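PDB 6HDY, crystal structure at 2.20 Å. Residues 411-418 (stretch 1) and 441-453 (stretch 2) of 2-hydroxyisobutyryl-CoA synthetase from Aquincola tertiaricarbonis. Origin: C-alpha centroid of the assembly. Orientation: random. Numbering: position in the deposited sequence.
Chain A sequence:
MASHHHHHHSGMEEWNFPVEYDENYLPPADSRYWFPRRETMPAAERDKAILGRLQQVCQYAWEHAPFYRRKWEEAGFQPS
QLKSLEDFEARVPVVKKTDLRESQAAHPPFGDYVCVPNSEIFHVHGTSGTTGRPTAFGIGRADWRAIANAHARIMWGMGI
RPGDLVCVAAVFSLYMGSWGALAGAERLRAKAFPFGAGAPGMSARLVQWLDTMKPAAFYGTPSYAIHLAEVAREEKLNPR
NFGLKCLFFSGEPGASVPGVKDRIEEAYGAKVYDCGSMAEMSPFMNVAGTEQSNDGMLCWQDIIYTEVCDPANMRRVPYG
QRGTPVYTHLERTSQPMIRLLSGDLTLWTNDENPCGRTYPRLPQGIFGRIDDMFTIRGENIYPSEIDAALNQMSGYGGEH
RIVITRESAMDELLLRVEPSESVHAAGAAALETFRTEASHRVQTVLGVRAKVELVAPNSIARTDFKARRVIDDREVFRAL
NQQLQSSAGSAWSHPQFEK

Stretch 1 (411-418) DELLLRVE
Stretch 2 (441-453) RVQTVLGVRAKVE

A parallel β-pair covered on one side by a helix shows how alternation along a strand sorts apolar from charged side chains, and residues 411-418 and 441-453 of this synthetase illustrate it well. At the apolar centre lies Leu-413, with chi1 t and chi2 p. Its CD2 meets two residues one helical turn apart, Val-442 (t) at CG1 and Leu-446 (m, t) at CD1, each at 3.7 Å. Its CB lies 4.0 Å from CG1 of Val-448 and 4.2 Å from CB of Ala-450. Two residues on, Leu-415 (m, t) points to the same face, bringing CD1 to 4.0 Å from Val-442 CG1, while Val-452 (t) sends CG1 to within 3.8 Å of Val-417 CG2.

The helix, already under way at Arg-441, makes 138° with the first strand between N-to-C directions, the axes 11.3 Å apart at closest approach. Helical phi/psi is abandoned at Gly-447 (80/34), a positive phi that suits glycine. Val-448 (-140/149) and Arg-449 (-65/129) follow, and the chain goes on as a strand whose axis makes 22° with that of the first, N-to-C directions compared, the two axes 4.7 Å apart at closest approach.

The register pairs Leu-413 with Ala-450, Leu-414 with Lys-451, Leu-415 with Val-452 and Arg-416 with Glu-453, at CA-CA distances of 4.5, 5.0, 4.8 and 4.8 Å. Extended backbones, with phi from -126 to -87° and psi from 107 to 139° across these pairs, support a typical parallel ladder. Leu-413 N donates to Arg-449 O (2.8 Å), and Lys-451 N to Leu-413 O (2.7 Å); Leu-415 N then reaches Lys-451 O (2.8 Å), Glu-453 N reaches Leu-415 O (2.8 Å), and Val-417 N reaches Glu-453 O (2.9 Å). Leu-413 and Leu-415 each bond to the two residues flanking their partner, Ala-450 and Val-452 respectively; Val-417 contributes a single bond. CA-H...O contacts supplement the ladder, among them Arg-416 CA to Glu-453 O at 3.3 Å.

The other face carries Leu-414, Lys-451, Arg-416 and Glu-453. Leu-414 (m, t) brings CD2 to 3.8 Å from Lys-451 CB, a contact of its own on this face. Farther out, charge takes over. Arg-416 (m, t, p; chi4 -159°) directs NE to Glu-453 OE2 at 2.7 Å in a salt bridge, the carboxylate oxygen lying near the guanidinium plane; Arg-416 NH2 adds a weak bond to that same OE2 at 3.2 Å. Glu-453 is extended (t, t). At the other end, Lys-451 (m, t, t, t) forms a looser salt bridge, NZ to Glu-412 OE2 at 3.5 Å, with Glu-412 chi1 off-well at -32°.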

ATOM      1  N   ASP A 411      20.329 -37.979   6.525  1.00 65.55           N
ATOM      2  CA  ASP A 411      21.707 -38.278   6.916  1.00 67.47           C
ATOM      3  C   ASP A 411      22.632 -37.082   6.652  1.00 68.95           C
ATOM      4  O   ASP A 411      23.592 -36.859   7.404  1.00 70.00           O
ATOM      5  CB  ASP A 411      22.208 -39.530   6.185  1.00 71.65           C
ATOM      6  CG  ASP A 411      21.548 -40.823   6.649  1.00 91.46           C
ATOM      7  OD1 ASP A 411      21.427 -41.023   7.881  1.00 96.19           O
ATOM      8  OD2 ASP A 411      21.196 -41.657   5.781  1.00 97.32           O
ATOM      9  N   GLU A 412      22.336 -36.313   5.581  1.00 61.17           N
ATOM     10  CA  GLU A 412      23.131 -35.152   5.175  1.00 57.96           C
ATOM     11  C   GLU A 412      22.247 -33.952   4.839  1.00 56.39           C
ATOM     12  O   GLU A 412      21.056 -34.097   4.558  1.00 55.22           O
ATOM     13  CB  GLU A 412      24.049 -35.467   3.957  1.00 59.13           C
ATOM     14  CG  GLU A 412      24.587 -36.895   3.848  1.00 75.42           C
ATOM     15  CD  GLU A 412      24.118 -37.645   2.614  1.00 94.09           C
ATOM     16  OE1 GLU A 412      22.900 -37.924   2.502  1.00 65.33           O
ATOM     17  OE2 GLU A 412      24.973 -37.935   1.746  1.00 96.17           O
ATOM     18  N   LEU A 413      22.866 -32.770   4.823  1.00 50.33           N
ATOM     19  CA  LEU A 413      22.252 -31.507   4.478  1.00 46.65           C
ATOM     20  C   LEU A 413      22.504 -31.202   2.996  1.00 50.74           C
ATOM     21  O   LEU A 413      23.653 -31.134   2.587  1.00 51.46           O
ATOM     22  CB  LEU A 413      22.826 -30.397   5.375  1.00 45.54           C
ATOM     23  CG  LEU A 413      22.370 -28.948   5.074  1.00 45.98           C
ATOM     24  CD1 LEU A 413      20.860 -28.785   5.225  1.00 43.30           C
ATOM     25  CD2 LEU A 413      23.091 -27.964   5.963  1.00 47.03           C
ATOM     26  N   LEU A 414      21.430 -31.027   2.198  1.00 45.74           N
ATOM     27  CA  LEU A 414      21.546 -30.698   0.776  1.00 43.40           C
ATOM     28  C   LEU A 414      21.370 -29.185   0.605  1.00 44.74           C
ATOM     29  O   LEU A 414      20.338 -28.625   1.011  1.00 42.19           O
ATOM     30  CB  LEU A 414      20.534 -31.475  -0.110  1.00 43.45           C
ATOM     31  CG  LEU A 414      20.523 -33.017  -0.061  1.00 50.74           C
ATOM     32  CD1 LEU A 414      19.513 -33.572  -1.037  1.00 51.30           C
ATOM     33  CD2 LEU A 414      21.899 -33.617  -0.363  1.00 53.82           C
ATOM     34  N   LEU A 415      22.390 -28.523   0.021  1.00 40.58           N
ATOM     35  CA  LEU A 415      22.371 -27.074  -0.212  1.00 38.63           C
ATOM     36  C   LEU A 415      22.618 -26.743  -1.675  1.00 41.62           C
ATOM     37  O   LEU A 415      23.435 -27.398  -2.318  1.00 42.21           O
ATOM     38  CB  LEU A 415      23.409 -26.348   0.671  1.00 38.54           C
ATOM     39  CG  LEU A 415      23.306 -26.482   2.210  1.00 42.93           C
ATOM     40  CD1 LEU A 415      24.486 -25.779   2.893  1.00 41.98           C
ATOM     41  CD2 LEU A 415      21.970 -25.882   2.751  1.00 43.62           C
ATOM     42  N   ARG A 416      21.872 -25.761  -2.208  1.00 36.95           N
ATOM     43  CA  ARG A 416      22.024 -25.214  -3.557  1.00 36.57           C
ATOM     44  C   ARG A 416      22.534 -23.814  -3.260  1.00 41.19           C
ATOM     45  O   ARG A 416      21.796 -23.010  -2.687  1.00 40.45           O
ATOM     46  CB  ARG A 416      20.695 -25.167  -4.349  1.00 37.76           C
ATOM     47  CG  ARG A 416      20.048 -26.545  -4.614  1.00 50.37           C
ATOM     48  CD  ARG A 416      18.997 -26.451  -5.714  1.00 57.28           C
ATOM     49  NE  ARG A 416      19.614 -26.670  -7.023  1.00 67.10           N
ATOM     50  CZ  ARG A 416      19.115 -26.287  -8.197  1.00 83.66           C
ATOM     51  NH1 ARG A 416      17.959 -25.631  -8.257  1.00 63.99           N
ATOM     52  NH2 ARG A 416      19.777 -26.543  -9.322  1.00 72.53           N
ATOM     53  N   VAL A 417      23.830 -23.559  -3.525  1.00 37.68           N
ATOM     54  CA  VAL A 417      24.460 -22.286  -3.174  1.00 37.53           C
ATOM     55  C   VAL A 417      24.961 -21.505  -4.399  1.00 42.57           C
ATOM     56  O   VAL A 417      25.601 -22.065  -5.296  1.00 41.66           O
ATOM     57  CB  VAL A 417      25.589 -22.501  -2.117  1.00 41.24           C
ATOM     58  CG1 VAL A 417      26.280 -21.194  -1.747  1.00 41.51           C
ATOM     59  CG2 VAL A 417      25.060 -23.196  -0.863  1.00 40.33           C
ATOM     60  N   GLU A 418      24.670 -20.206  -4.416  1.00 39.09           N
ATOM     61  CA  GLU A 418      25.160 -19.317  -5.453  1.00 39.80           C
ATOM     62  C   GLU A 418      26.576 -18.836  -5.099  1.00 44.43           C
ATOM     63  O   GLU A 418      26.783 -18.343  -3.987  1.00 44.71           O
ATOM     64  CB  GLU A 418      24.259 -18.070  -5.580  1.00 40.82           C
ATOM     65  CG  GLU A 418      23.336 -18.066  -6.784  1.00 44.83           C
ATOM     66  CD  GLU A 418      22.516 -16.804  -6.941  1.00 51.85           C
ATOM     67  OE1 GLU A 418      23.080 -15.699  -6.758  1.00 50.08           O
ATOM     68  OE2 GLU A 418      21.330 -16.914  -7.330  1.00 45.26           O
ATOM     69  N   ARG A 441      32.712 -25.188   5.876  1.00 66.43           N
ATOM     70  CA  ARG A 441      32.284 -24.143   6.816  1.00 66.86           C
ATOM     71  C   ARG A 441      30.984 -24.550   7.529  1.00 66.95           C
ATOM     72  O   ARG A 441      30.941 -24.590   8.763  1.00 68.40           O
ATOM     73  CB  ARG A 441      32.139 -22.775   6.103  1.00 66.77           C
ATOM     74  CG  ARG A 441      32.711 -21.581   6.880  1.00 84.33           C
ATOM     75  CD  ARG A 441      33.948 -20.990   6.204  1.00102.62           C
ATOM     76  NE  ARG A 441      33.891 -19.526   6.083  1.00116.94           N
ATOM     77  CZ  ARG A 441      34.784 -18.784   5.429  1.00134.47           C
ATOM     78  NH1 ARG A 441      35.824 -19.352   4.829  1.00124.15           N
ATOM     79  NH2 ARG A 441      34.644 -17.464   5.371  1.00119.74           N
ATOM     80  N   VAL A 442      29.963 -24.922   6.738  1.00 58.78           N
ATOM     81  CA  VAL A 442      28.638 -25.368   7.183  1.00 57.05           C
ATOM     82  C   VAL A 442      28.756 -26.602   8.091  1.00 63.80           C
ATOM     83  O   VAL A 442      28.102 -26.644   9.134  1.00 63.54           O
ATOM     84  CB  VAL A 442      27.700 -25.570   5.959  1.00 57.49           C
ATOM     85  CG1 VAL A 442      26.379 -26.223   6.346  1.00 56.02           C
ATOM     86  CG2 VAL A 442      27.442 -24.234   5.260  1.00 55.58           C
ATOM     87  N   GLN A 443      29.650 -27.565   7.727  1.00 62.97           N
ATOM     88  CA  GLN A 443      29.923 -28.774   8.512  1.00 65.67           C
ATOM     89  C   GLN A 443      30.514 -28.422   9.871  1.00 73.20           C
ATOM     90  O   GLN A 443      30.070 -28.963  10.873  1.00 75.25           O
ATOM     91  CB  GLN A 443      30.848 -29.756   7.766  1.00 68.06           C
ATOM     92  CG  GLN A 443      30.171 -30.498   6.614  1.00 76.57           C
ATOM     93  CD  GLN A 443      30.970 -31.661   6.082  1.00 90.16           C
ATOM     94  OE1 GLN A 443      31.154 -31.805   4.869  1.00 82.88           O
ATOM     95  NE2 GLN A 443      31.408 -32.550   6.966  1.00 83.21           N
ATOM     96  N   THR A 444      31.489 -27.496   9.908  1.00 70.29           N
ATOM     97  CA  THR A 444      32.145 -27.031  11.134  1.00 73.75           C
ATOM     98  C   THR A 444      31.131 -26.313  12.045  1.00 77.33           C
ATOM     99  O   THR A 444      31.188 -26.475  13.269  1.00 81.39           O
ATOM    100  CB  THR A 444      33.315 -26.087  10.775  1.00 82.61           C
ATOM    101  OG1 THR A 444      34.015 -26.591   9.636  1.00 80.94           O
ATOM    102  CG2 THR A 444      34.279 -25.859  11.938  1.00 85.78           C
ATOM    103  N   VAL A 445      30.214 -25.527  11.443  1.00 68.24           N
ATOM    104  CA  VAL A 445      29.222 -24.738  12.170  1.00 67.32           C
ATOM    105  C   VAL A 445      28.160 -25.628  12.836  1.00 69.36           C
ATOM    106  O   VAL A 445      27.970 -25.539  14.054  1.00 70.71           O
ATOM    107  CB  VAL A 445      28.601 -23.605  11.280  1.00 67.77           C
ATOM    108  CG1 VAL A 445      27.366 -22.979  11.928  1.00 66.76           C
ATOM    109  CG2 VAL A 445      29.630 -22.518  10.960  1.00 68.72           C
ATOM    110  N   LEU A 446      27.481 -26.472  12.033  1.00 62.64           N
ATOM    111  CA  LEU A 446      26.376 -27.329  12.456  1.00 62.46           C
ATOM    112  C   LEU A 446      26.762 -28.718  12.995  1.00 71.84           C
ATOM    113  O   LEU A 446      26.004 -29.285  13.787  1.00 73.77           O
ATOM    114  CB  LEU A 446      25.362 -27.489  11.309  1.00 58.48           C
ATOM    115  CG  LEU A 446      24.994 -26.258  10.466  1.00 60.03           C
ATOM    116  CD1 LEU A 446      24.109 -26.666   9.306  1.00 57.13           C
ATOM    117  CD2 LEU A 446      24.294 -25.174  11.301  1.00 61.89           C
ATOM    118  N   GLY A 447      27.899 -29.258  12.551  1.00 69.79           N
ATOM    119  CA  GLY A 447      28.373 -30.581  12.952  1.00 72.76           C
ATOM    120  C   GLY A 447      27.674 -31.685  12.186  1.00 75.38           C
ATOM    121  O   GLY A 447      27.430 -32.770  12.724  1.00 77.75           O
ATOM    122  N   VAL A 448      27.353 -31.408  10.917  1.00 68.41           N
ATOM    123  CA  VAL A 448      26.609 -32.306  10.042  1.00 66.90           C
ATOM    124  C   VAL A 448      27.190 -32.293   8.625  1.00 68.46           C
ATOM    125  O   VAL A 448      27.730 -31.276   8.211  1.00 66.62           O
ATOM    126  CB  VAL A 448      25.093 -31.931  10.138  1.00 69.56           C
ATOM    127  CG1 VAL A 448      24.436 -31.631   8.789  1.00 66.22           C
ATOM    128  CG2 VAL A 448      24.318 -32.985  10.909  1.00 71.73           C
ATOM    129  N   ARG A 449      27.109 -33.425   7.903  1.00 66.06           N
ATOM    130  CA  ARG A 449      27.584 -33.539   6.520  1.00 64.84           C
ATOM    131  C   ARG A 449      26.723 -32.631   5.637  1.00 64.79           C
ATOM    132  O   ARG A 449      25.494 -32.656   5.740  1.00 62.92           O
ATOM    133  CB  ARG A 449      27.552 -35.017   6.031  1.00 68.53           C
ATOM    134  CG  ARG A 449      27.809 -35.241   4.521  1.00 81.59           C
ATOM    135  CD  ARG A 449      29.272 -35.182   4.090  1.00 95.40           C
ATOM    136  NE  ARG A 449      29.404 -35.188   2.628  1.00101.86           N
ATOM    137  CZ  ARG A 449      29.930 -34.200   1.906  1.00112.52           C
ATOM    138  NH1 ARG A 449      30.399 -33.109   2.501  1.00 99.65           N
ATOM    139  NH2 ARG A 449      29.996 -34.299   0.586  1.00 94.38           N
ATOM    140  N   ALA A 450      27.374 -31.787   4.824  1.00 59.54           N
ATOM    141  CA  ALA A 450      26.667 -30.870   3.952  1.00 56.30           C
ATOM    142  C   ALA A 450      27.113 -31.019   2.505  1.00 59.46           C
ATOM    143  O   ALA A 450      28.271 -30.752   2.189  1.00 61.08           O
ATOM    144  CB  ALA A 450      26.856 -29.439   4.430  1.00 56.25           C
ATOM    145  N   LYS A 451      26.205 -31.498   1.641  1.00 52.98           N
ATOM    146  CA  LYS A 451      26.414 -31.614   0.202  1.00 51.34           C
ATOM    147  C   LYS A 451      26.005 -30.265  -0.437  1.00 51.84           C
ATOM    148  O   LYS A 451      24.884 -29.794  -0.213  1.00 50.85           O
ATOM    149  CB  LYS A 451      25.573 -32.749  -0.384  1.00 53.84           C
ATOM    150  CG  LYS A 451      26.225 -34.117  -0.289  1.00 67.90           C
ATOM    151  CD  LYS A 451      25.358 -35.188  -0.948  1.00 76.45           C
ATOM    152  CE  LYS A 451      26.107 -36.490  -1.140  1.00 87.90           C
ATOM    153  NZ  LYS A 451      25.223 -37.554  -1.674  1.00 90.77           N
ATOM    154  N   VAL A 452      26.923 -29.636  -1.197  1.00 46.30           N
ATOM    155  CA  VAL A 452      26.690 -28.359  -1.872  1.00 43.88           C
ATOM    156  C   VAL A 452      26.657 -28.536  -3.391  1.00 49.01           C
ATOM    157  O   VAL A 452      27.582 -29.089  -3.971  1.00 49.61           O
ATOM    158  CB  VAL A 452      27.714 -27.260  -1.459  1.00 47.59           C
ATOM    159  CG1 VAL A 452      27.433 -25.928  -2.170  1.00 46.10           C
ATOM    160  CG2 VAL A 452      27.750 -27.056   0.054  1.00 47.69           C
ATOM    161  N   GLU A 453      25.603 -28.044  -4.027  1.00 45.94           N
ATOM    162  CA  GLU A 453      25.503 -27.979  -5.479  1.00 46.61           C
ATOM    163  C   GLU A 453      25.569 -26.471  -5.798  1.00 49.13           C
ATOM    164  O   GLU A 453      24.821 -25.699  -5.189  1.00 46.84           O
ATOM    165  CB  GLU A 453      24.166 -28.560  -5.991  1.00 48.19           C
ATOM    166  CG  GLU A 453      24.086 -28.593  -7.515  1.00 60.75           C
ATOM    167  CD  GLU A 453      22.713 -28.540  -8.162  1.00 79.93           C
ATOM    168  OE1 GLU A 453      22.635 -28.737  -9.396  1.00 89.30           O
ATOM    169  OE2 GLU A 453      21.719 -28.277  -7.450  1.00 59.30           O
TER